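Local coordinates for protein adenylosuccinate lyase (Francisella tularensis subsp. tularensis SCHU S4, PDB 4EEI) that probably cleaves adenylosuccinate to AMP and fumarate, and also splits fumarate from the succinylated imidazole carboxamide ribotide of purine synthesis, at residues M1-I10 / P314-R325; A21-E32 / T43-I53. One frame throughout, in Å; residues are numbered along the deposited sequence.

Contact 1: residues M1-I10 / P314-R325. With AMP (adenosine monophosphate), chain C.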
# COMPACT_ATOMS: atom_id res chain seq x y z
N MET B 1 -10.11 -16.25 6.06
CA MET B 1 -11.46 -16.43 5.55
C MET B 1 -12.42 -16.63 6.71
O MET B 1 -12.05 -17.21 7.74
CB MET B 1 -11.54 -17.62 4.59
CG MET B 1 -12.95 -17.92 4.04
SD MET B 1 -13.69 -16.50 3.19
CE MET B 1 -12.37 -16.13 2.01
N ILE B 2 -13.64 -16.14 6.55
CA ILE B 2 -14.64 -16.37 7.57
C ILE B 2 -15.86 -17.04 6.95
O ILE B 2 -16.09 -16.94 5.74
CB ILE B 2 -15.04 -15.07 8.30
CG1 ILE B 2 -15.60 -14.05 7.31
CG2 ILE B 2 -13.84 -14.47 9.04
CD1 ILE B 2 -16.19 -12.84 8.01
N LYS B 3 -16.63 -17.71 7.80
CA LYS B 3 -17.79 -18.47 7.37
C LYS B 3 -18.79 -17.63 6.55
O LYS B 3 -19.32 -18.10 5.55
CB LYS B 3 -18.47 -19.11 8.58
CG LYS B 3 -19.68 -19.94 8.22
CD LYS B 3 -20.23 -20.73 9.40
CE LYS B 3 -21.53 -21.43 9.02
NZ LYS B 3 -21.97 -22.42 10.04
N ARG B 4 -19.00 -16.39 6.97
CA ARG B 4 -19.98 -15.51 6.31
C ARG B 4 -19.77 -15.38 4.79
O ARG B 4 -20.75 -15.30 4.05
CB ARG B 4 -19.94 -14.12 6.97
CG ARG B 4 -20.96 -13.11 6.43
CD ARG B 4 -20.96 -11.83 7.29
NE ARG B 4 -22.03 -10.91 6.92
CZ ARG B 4 -23.27 -10.97 7.38
NH1 ARG B 4 -23.62 -11.91 8.25
NH2 ARG B 4 -24.17 -10.08 6.98
N TYR B 5 -18.52 -15.39 4.34
CA TYR B 5 -18.23 -15.22 2.91
C TYR B 5 -17.55 -16.43 2.27
O TYR B 5 -17.02 -16.33 1.16
CB TYR B 5 -17.33 -13.99 2.70
CG TYR B 5 -17.82 -12.74 3.40
CD1 TYR B 5 -19.08 -12.22 3.12
CD2 TYR B 5 -17.03 -12.08 4.32
CE1 TYR B 5 -19.53 -11.06 3.75
CE2 TYR B 5 -17.47 -10.92 4.95
CZ TYR B 5 -18.72 -10.42 4.67
OH TYR B 5 -19.16 -9.27 5.30
N ASP B 6 -17.56 -17.56 2.95
CA ASP B 6 -16.80 -18.72 2.52
C ASP B 6 -17.49 -19.43 1.36
O ASP B 6 -18.60 -19.93 1.50
CB ASP B 6 -16.62 -19.70 3.70
CG ASP B 6 -15.60 -20.78 3.42
OD1 ASP B 6 -15.41 -21.14 2.24
OD2 ASP B 6 -14.98 -21.28 4.38
N VAL B 7 -16.83 -19.49 0.21
CA VAL B 7 -17.33 -20.27 -0.91
C VAL B 7 -16.71 -21.65 -0.80
O VAL B 7 -15.50 -21.79 -0.93
CB VAL B 7 -16.91 -19.64 -2.25
CG1 VAL B 7 -17.44 -20.48 -3.42
CG2 VAL B 7 -17.42 -18.20 -2.34
N ALA B 8 -17.55 -22.65 -0.58
CA ALA B 8 -17.10 -23.99 -0.19
C ALA B 8 -16.02 -24.58 -1.10
O ALA B 8 -15.03 -25.12 -0.61
CB ALA B 8 -18.29 -24.94 -0.05
N GLU B 9 -16.22 -24.49 -2.41
CA GLU B 9 -15.31 -25.16 -3.34
C GLU B 9 -13.95 -24.47 -3.39
O GLU B 9 -12.94 -25.09 -3.73
CB GLU B 9 -15.91 -25.25 -4.74
CG GLU B 9 -16.21 -23.91 -5.38
CD GLU B 9 -17.69 -23.57 -5.31
OE1 GLU B 9 -18.22 -23.04 -6.31
OE2 GLU B 9 -18.32 -23.84 -4.25
N ILE B 10 -13.91 -23.18 -3.04
CA ILE B 10 -12.62 -22.49 -3.01
C ILE B 10 -11.86 -22.80 -1.72
O ILE B 10 -10.67 -23.09 -1.74
CB ILE B 10 -12.78 -20.97 -3.20
CG1 ILE B 10 -13.58 -20.69 -4.47
CG2 ILE B 10 -11.41 -20.29 -3.26
CD1 ILE B 10 -12.99 -21.31 -5.74
N PRO B 314 -5.44 -18.00 0.21
CA PRO B 314 -6.82 -18.51 0.25
C PRO B 314 -7.84 -17.37 0.38
O PRO B 314 -8.97 -17.50 -0.12
CB PRO B 314 -6.83 -19.38 1.51
CG PRO B 314 -5.41 -19.83 1.68
CD PRO B 314 -4.61 -18.60 1.28
N ASP B 315 -7.47 -16.29 1.06
CA ASP B 315 -8.41 -15.17 1.19
C ASP B 315 -8.58 -14.45 -0.13
O ASP B 315 -9.67 -14.03 -0.47
CB ASP B 315 -7.95 -14.17 2.24
CG ASP B 315 -8.12 -14.68 3.66
OD1 ASP B 315 -8.76 -15.74 3.84
OD2 ASP B 315 -7.62 -14.02 4.59
N ASN B 316 -7.48 -14.28 -0.86
CA ASN B 316 -7.55 -13.59 -2.14
C ASN B 316 -8.47 -14.33 -3.11
O ASN B 316 -9.39 -13.75 -3.68
CB ASN B 316 -6.15 -13.43 -2.72
CG ASN B 316 -6.13 -12.59 -3.97
OD1 ASN B 316 -6.36 -13.09 -5.08
ND2 ASN B 316 -5.87 -11.29 -3.81
N PHE B 317 -8.24 -15.63 -3.29
CA PHE B 317 -9.11 -16.39 -4.18
C PHE B 317 -10.53 -16.50 -3.64
O PHE B 317 -11.51 -16.40 -4.40
CB PHE B 317 -8.51 -17.78 -4.45
CG PHE B 317 -7.31 -17.72 -5.35
CD1 PHE B 317 -7.46 -17.46 -6.71
CD2 PHE B 317 -6.04 -17.92 -4.85
CE1 PHE B 317 -6.35 -17.41 -7.55
CE2 PHE B 317 -4.92 -17.87 -5.68
CZ PHE B 317 -5.09 -17.61 -7.03
N GLY B 318 -10.67 -16.69 -2.33
CA GLY B 318 -12.00 -16.79 -1.74
C GLY B 318 -12.80 -15.51 -1.92
O GLY B 318 -13.98 -15.54 -2.29
N ILE B 319 -12.18 -14.38 -1.64
CA ILE B 319 -12.86 -13.10 -1.79
C ILE B 319 -13.14 -12.81 -3.27
O ILE B 319 -14.21 -12.30 -3.60
CB ILE B 319 -12.02 -11.96 -1.20
CG1 ILE B 319 -11.98 -12.08 0.33
CG2 ILE B 319 -12.58 -10.61 -1.60
CD1 ILE B 319 -10.91 -11.17 0.98
N MET B 320 -12.19 -13.12 -4.14
CA MET B 320 -12.37 -12.82 -5.57
C MET B 320 -13.57 -13.58 -6.13
O MET B 320 -14.42 -13.00 -6.81
CB MET B 320 -11.11 -13.16 -6.37
CG MET B 320 -11.26 -12.93 -7.87
SD MET B 320 -11.52 -11.18 -8.27
CE MET B 320 -9.87 -10.54 -8.02
N VAL B 321 -13.64 -14.87 -5.85
CA VAL B 321 -14.76 -15.67 -6.34
C VAL B 321 -16.08 -15.19 -5.72
O VAL B 321 -17.08 -15.01 -6.42
CB VAL B 321 -14.54 -17.16 -6.09
CG1 VAL B 321 -15.80 -17.95 -6.42
CG2 VAL B 321 -13.37 -17.66 -6.95
N TYR B 322 -16.08 -14.97 -4.41
CA TYR B 322 -17.27 -14.44 -3.73
C TYR B 322 -17.73 -13.13 -4.36
O TYR B 322 -18.92 -12.95 -4.63
CB TYR B 322 -17.00 -14.22 -2.23
CG TYR B 322 -18.18 -13.60 -1.49
CD1 TYR B 322 -19.15 -14.39 -0.92
CD2 TYR B 322 -18.31 -12.21 -1.37
CE1 TYR B 322 -20.23 -13.84 -0.25
CE2 TYR B 322 -19.40 -11.65 -0.70
CZ TYR B 322 -20.34 -12.47 -0.14
OH TYR B 322 -21.43 -11.94 0.53
N ALA B 323 -16.79 -12.23 -4.61
CA ALA B 323 -17.16 -10.90 -5.08
C ALA B 323 -17.67 -10.94 -6.52
O ALA B 323 -18.62 -10.24 -6.85
CB ALA B 323 -15.97 -9.92 -4.95
N LEU B 324 -17.03 -11.73 -7.37
CA LEU B 324 -17.46 -11.80 -8.78
C LEU B 324 -18.85 -12.41 -8.90
O LEU B 324 -19.63 -11.99 -9.76
CB LEU B 324 -16.47 -12.62 -9.61
CG LEU B 324 -15.08 -12.01 -9.77
CD1 LEU B 324 -14.15 -13.02 -10.40
CD2 LEU B 324 -15.15 -10.75 -10.64
N ARG B 325 -19.16 -13.41 -8.08
CA ARG B 325 -20.48 -14.03 -8.11
C ARG B 325 -21.53 -13.10 -7.56
O ARG B 325 -22.64 -13.00 -8.10
CB ARG B 325 -20.49 -15.34 -7.32
CG ARG B 325 -19.57 -16.41 -7.88
CD ARG B 325 -19.75 -17.75 -7.20
NE ARG B 325 -18.83 -18.74 -7.77
CZ ARG B 325 -18.68 -19.98 -7.31
NH1 ARG B 325 -19.38 -20.38 -6.25
NH2 ARG B 325 -17.82 -20.80 -7.89
P AMP C . -21.77 -7.30 5.46
O1P AMP C . -21.56 -8.73 5.05
O2P AMP C . -21.68 -6.31 4.33
O3P AMP C . -20.99 -6.90 6.69
O5' AMP C . -23.30 -7.24 5.92
C5' AMP C . -23.84 -6.06 6.52
C4' AMP C . -25.15 -6.42 7.21
O4' AMP C . -25.69 -5.27 7.89
C3' AMP C . -26.19 -6.87 6.21
O3' AMP C . -26.85 -8.04 6.72
C2' AMP C . -27.18 -5.73 6.14
O2' AMP C . -28.51 -6.21 5.93
C1' AMP C . -27.05 -5.07 7.50
N9 AMP C . -27.38 -3.63 7.44
C8 AMP C . -28.01 -3.00 6.44
N7 AMP C . -28.16 -1.68 6.72
C5 AMP C . -27.62 -1.46 7.93
C6 AMP C . -27.43 -0.29 8.82
N6 AMP C . -27.88 0.94 8.46
N1 AMP C . -26.81 -0.49 10.00
C2 AMP C . -26.37 -1.71 10.37
N3 AMP C . -26.50 -2.81 9.61
C4 AMP C . -27.11 -2.75 8.40
O HOH W 1 -22.51 -13.51 2.29
O HOH W 2 -14.86 -17.21 -0.19
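Met1 and Ile10 each bring their backbone close to helix 314-325, at Asp315 and Gly318. A 3-10 turn at Lys3-Arg4 lies between, and Val7 is the N-cap of the helix starting at Ala8. One water bridges Tyr5 O, Val7 N and Gly318 O. The amino terminus forms a salt bridge with Asp315, Met1 N to OD1 2.6 Å, on the syn side but tilted out of the carboxylate plane. Met1 bends at chi2 and chi3 (57° and 54°), which lays CE against Gly318 CA at 3.8 Å. Tyr5 turns its ring edge to the face of Tyr322, planes 64° apart, while Tyr5 CB sits over the centre of that face. Ile10 and Val321 meet tip to tip, CD1 to CG2 3.9 Å. Arg325 grips Glu9 end-on: NH1 and NH2 both reach OE1, at 2.9 and 2.8 Å, from one face of the carboxylate, with OE1 in the guanidinium plane. Arg325 NE pairs with Asp116. The Tyr5 hydroxyl donates a very short bond to AMP O1P (OH to O1P 2.5 Å), and Arg4 NE bonds the same oxygen almost straight. Packing against Tyr322 probably steadies Tyr5 in a phosphate site shared with Arg310 of the second subunit.

Contact 2: residues A21-E32 / T43-I53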
# COMPACT_ATOMS: atom_id res chain seq x y z
N ALA B 21 -2.99 -33.49 -0.72
CA ALA B 21 -3.28 -34.30 -1.91
C ALA B 21 -2.48 -33.80 -3.12
O ALA B 21 -1.99 -34.58 -3.93
CB ALA B 21 -4.77 -34.32 -2.21
N LYS B 22 -2.33 -32.48 -3.23
CA LYS B 22 -1.54 -31.93 -4.32
C LYS B 22 -0.05 -32.19 -4.11
O LYS B 22 0.67 -32.49 -5.07
CB LYS B 22 -1.83 -30.43 -4.51
CG LYS B 22 -3.27 -30.15 -4.99
CD LYS B 22 -3.53 -30.71 -6.39
CE LYS B 22 -4.39 -31.96 -6.37
NZ LYS B 22 -5.84 -31.70 -6.11
N MET B 23 0.40 -32.12 -2.86
CA MET B 23 1.79 -32.48 -2.55
C MET B 23 2.07 -33.93 -2.94
O MET B 23 3.13 -34.24 -3.49
CB MET B 23 2.09 -32.26 -1.06
CG MET B 23 2.29 -30.79 -0.69
SD MET B 23 2.61 -30.61 1.08
CE MET B 23 2.70 -28.82 1.22
N LEU B 24 1.11 -34.79 -2.68
CA LEU B 24 1.25 -36.20 -3.03
C LEU B 24 1.35 -36.39 -4.54
O LEU B 24 2.17 -37.18 -5.02
CB LEU B 24 0.09 -37.03 -2.46
CG LEU B 24 0.18 -38.52 -2.80
CD1 LEU B 24 1.44 -39.15 -2.22
CD2 LEU B 24 -1.06 -39.26 -2.31
N GLU B 25 0.51 -35.67 -5.29
CA GLU B 25 0.53 -35.77 -6.75
C GLU B 25 1.88 -35.33 -7.31
O GLU B 25 2.43 -35.96 -8.22
CB GLU B 25 -0.59 -34.92 -7.36
CG GLU B 25 -0.64 -35.00 -8.89
CD GLU B 25 -1.71 -34.10 -9.51
OE1 GLU B 25 -2.57 -33.57 -8.78
OE2 GLU B 25 -1.67 -33.92 -10.75
N VAL B 26 2.44 -34.26 -6.75
CA VAL B 26 3.76 -33.78 -7.13
C VAL B 26 4.88 -34.77 -6.77
O VAL B 26 5.77 -35.02 -7.59
CB VAL B 26 4.03 -32.39 -6.52
CG1 VAL B 26 5.42 -31.91 -6.85
CG2 VAL B 26 2.99 -31.41 -7.03
N GLU B 27 4.83 -35.32 -5.56
CA GLU B 27 5.81 -36.34 -5.16
C GLU B 27 5.78 -37.54 -6.10
O GLU B 27 6.82 -38.12 -6.43
CB GLU B 27 5.53 -36.84 -3.73
CG GLU B 27 5.78 -35.84 -2.61
CD GLU B 27 7.24 -35.78 -2.17
OE1 GLU B 27 8.13 -36.30 -2.89
OE2 GLU B 27 7.51 -35.19 -1.09
N LEU B 28 4.59 -37.91 -6.55
CA LEU B 28 4.45 -39.11 -7.37
C LEU B 28 4.84 -38.83 -8.81
O LEU B 28 5.22 -39.73 -9.55
CB LEU B 28 3.03 -39.66 -7.29
CG LEU B 28 2.65 -40.19 -5.91
CD1 LEU B 28 1.21 -40.69 -5.90
CD2 LEU B 28 3.62 -41.29 -5.51
N ALA B 29 4.73 -37.56 -9.22
CA ALA B 29 5.17 -37.17 -10.56
C ALA B 29 6.68 -37.33 -10.71
O ALA B 29 7.16 -37.92 -11.69
CB ALA B 29 4.74 -35.74 -10.87
N ILE B 30 7.45 -36.81 -9.76
CA ILE B 30 8.90 -36.96 -9.82
C ILE B 30 9.30 -38.42 -9.57
O ILE B 30 10.24 -38.94 -10.18
CB ILE B 30 9.64 -35.98 -8.86
CG1 ILE B 30 11.15 -36.06 -9.09
CG2 ILE B 30 9.29 -36.26 -7.40
CD1 ILE B 30 11.56 -35.72 -10.51
N LEU B 31 8.57 -39.11 -8.70
CA LEU B 31 8.88 -40.52 -8.42
C LEU B 31 8.71 -41.36 -9.67
O LEU B 31 9.52 -42.24 -9.96
CB LEU B 31 8.01 -41.06 -7.28
CG LEU B 31 8.25 -42.50 -6.82
CD1 LEU B 31 9.65 -42.69 -6.27
CD2 LEU B 31 7.20 -42.91 -5.77
N GLU B 32 7.64 -41.09 -10.43
CA GLU B 32 7.38 -41.83 -11.67
C GLU B 32 8.46 -41.51 -12.70
O GLU B 32 8.93 -42.39 -13.42
CB GLU B 32 5.99 -41.48 -12.21
CG GLU B 32 5.66 -42.13 -13.56
CD GLU B 32 4.22 -41.91 -14.00
OE1 GLU B 32 3.37 -41.54 -13.16
OE2 GLU B 32 3.95 -42.11 -15.21
N THR B 43 6.39 -48.33 -9.00
CA THR B 43 6.40 -47.86 -7.62
C THR B 43 5.43 -46.70 -7.39
O THR B 43 4.63 -46.72 -6.45
CB THR B 43 7.82 -47.45 -7.18
OG1 THR B 43 8.70 -48.58 -7.29
CG2 THR B 43 7.81 -46.96 -5.75
N ALA B 44 5.50 -45.69 -8.25
CA ALA B 44 4.62 -44.53 -8.13
C ALA B 44 3.15 -44.94 -8.26
O ALA B 44 2.29 -44.43 -7.54
CB ALA B 44 4.98 -43.48 -9.18
N ALA B 45 2.86 -45.85 -9.18
CA ALA B 45 1.47 -46.28 -9.39
C ALA B 45 0.94 -47.04 -8.17
O ALA B 45 -0.24 -46.94 -7.83
CB ALA B 45 1.37 -47.13 -10.64
N GLU B 46 1.82 -47.81 -7.54
CA GLU B 46 1.47 -48.57 -6.34
C GLU B 46 1.06 -47.63 -5.20
O GLU B 46 0.02 -47.81 -4.57
CB GLU B 46 2.67 -49.41 -5.91
CG GLU B 46 2.51 -50.11 -4.57
CD GLU B 46 1.75 -51.42 -4.68
OE1 GLU B 46 1.28 -51.75 -5.79
OE2 GLU B 46 1.62 -52.12 -3.65
N ILE B 47 1.88 -46.61 -4.97
CA ILE B 47 1.62 -45.65 -3.90
C ILE B 47 0.39 -44.81 -4.22
O ILE B 47 -0.44 -44.54 -3.35
CB ILE B 47 2.86 -44.76 -3.66
CG1 ILE B 47 4.04 -45.62 -3.18
CG2 ILE B 47 2.55 -43.65 -2.66
CD1 ILE B 47 5.34 -44.84 -2.98
N ARG B 48 0.26 -44.41 -5.49
CA ARG B 48 -0.89 -43.64 -5.95
C ARG B 48 -2.21 -44.34 -5.62
O ARG B 48 -3.18 -43.69 -5.23
CB ARG B 48 -0.78 -43.38 -7.46
CG ARG B 48 -1.90 -42.54 -8.06
CD ARG B 48 -1.61 -42.16 -9.52
NE ARG B 48 -0.44 -41.30 -9.67
CZ ARG B 48 0.69 -41.65 -10.28
NH1 ARG B 48 0.83 -42.85 -10.81
NH2 ARG B 48 1.70 -40.79 -10.36
N ALA B 49 -2.24 -45.66 -5.76
CA ALA B 49 -3.48 -46.42 -5.58
C ALA B 49 -3.89 -46.64 -4.13
O ALA B 49 -5.04 -46.97 -3.85
CB ALA B 49 -3.38 -47.76 -6.31
N ARG B 50 -2.96 -46.46 -3.20
CA ARG B 50 -3.18 -46.88 -1.82
C ARG B 50 -3.06 -45.75 -0.79
O ARG B 50 -3.73 -45.78 0.24
CB ARG B 50 -2.20 -47.99 -1.47
CG ARG B 50 -2.14 -49.09 -2.51
CD ARG B 50 -2.35 -50.44 -1.86
NE ARG B 50 -1.56 -50.56 -0.63
CZ ARG B 50 -0.30 -50.98 -0.59
NH1 ARG B 50 0.31 -51.34 -1.71
NH2 ARG B 50 0.34 -51.05 0.57
N ALA B 51 -2.21 -44.78 -1.07
CA ALA B 51 -1.88 -43.75 -0.09
C ALA B 51 -3.11 -42.95 0.34
O ALA B 51 -3.91 -42.53 -0.50
CB ALA B 51 -0.80 -42.81 -0.61
N GLN B 52 -3.25 -42.76 1.64
CA GLN B 52 -4.34 -41.95 2.18
C GLN B 52 -3.81 -40.61 2.66
O GLN B 52 -2.69 -40.51 3.16
CB GLN B 52 -5.02 -42.69 3.33
CG GLN B 52 -5.60 -44.04 2.96
CD GLN B 52 -6.81 -43.92 2.06
OE1 GLN B 52 -7.76 -43.20 2.37
NE2 GLN B 52 -6.78 -44.62 0.93
N ILE B 53 -4.63 -39.57 2.50
CA ILE B 53 -4.28 -38.24 3.00
C ILE B 53 -4.87 -38.09 4.40
O ILE B 53 -6.08 -38.22 4.58
CB ILE B 53 -4.83 -37.14 2.08
CG1 ILE B 53 -4.34 -37.36 0.66
CG2 ILE B 53 -4.42 -35.75 2.58
CD1 ILE B 53 -2.82 -37.24 0.51
O HOH W 3 1.32 -37.69 -9.99
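Leu28 and Leu31 pack against Ala44 and Ile47 where helices 21-32 and 43-50 run nearly antiparallel, at 160° with axes 8.9 Å apart. This is the tight part. The small Ala44 lets the backbones approach, and its CB lies 3.8 Å from both Leu28 O and Glu32 CB. Leu28 divides its two methyls. CD2 goes to Ile47 CG2 at 3.9 Å, and CD1 lies over the start of the Arg48 side chain, 3.7 Å from Arg48 CB. Leu31 has CG anti to its own backbone N (chi1 -178°), which carries CD2 alongside Ala44 and onto Ile47 CD1. The Leu31 and Ile47 side chains cross at about a right angle. Beyond the second helix the chain continues as a loop, and Leu24 CD2 touches both Ala51 CB and Ile53 CD1, each at 3.9 Å. Ile53 CD1 also rests on Ala21 CA at 3.8 Å.

The solvent side is looser. Arg48 bends at chi3 and brings its NH2 to 3.5 Å from Leu28 CB. The same NH2 makes a weak, long salt bridge to Glu32 OE1 at 3.3 Å, with the two planar groups 65° apart. A water links this NH2 to Glu25 O. The polar pair therefore borders the apolar seam without a close bidentate grip. On its other sides helix 21-32 meets helices 68-77, 94-131 and 192-202. The arrangement is an antiparallel helical hairpin, helix 16-33 followed by helix 43-50, in the N-terminal part of this mainly helical lyase, away from the annotated sites.

In the fold
Contact 1 is the more central: its centre is about 14 Å from the centre of the chain, that of contact 2 about 34 Å. It joins residues some 300 positions apart and sets the N-terminal segment on the long helix 304-333, next to a second subunit. Contact 2 is local, closed within one hairpin, and no other protein chain touches its two segments. Both are only partly buried. Their chemistry differs accordingly. Charged pairs, an aromatic pair and a nucleotide phosphate mark contact 1, whereas aliphatic packing with one weak ion pair at its margin makes up contact 2. The contacts do not touch, but helices 8-14 and 16-33 follow each other in sequence and connect them.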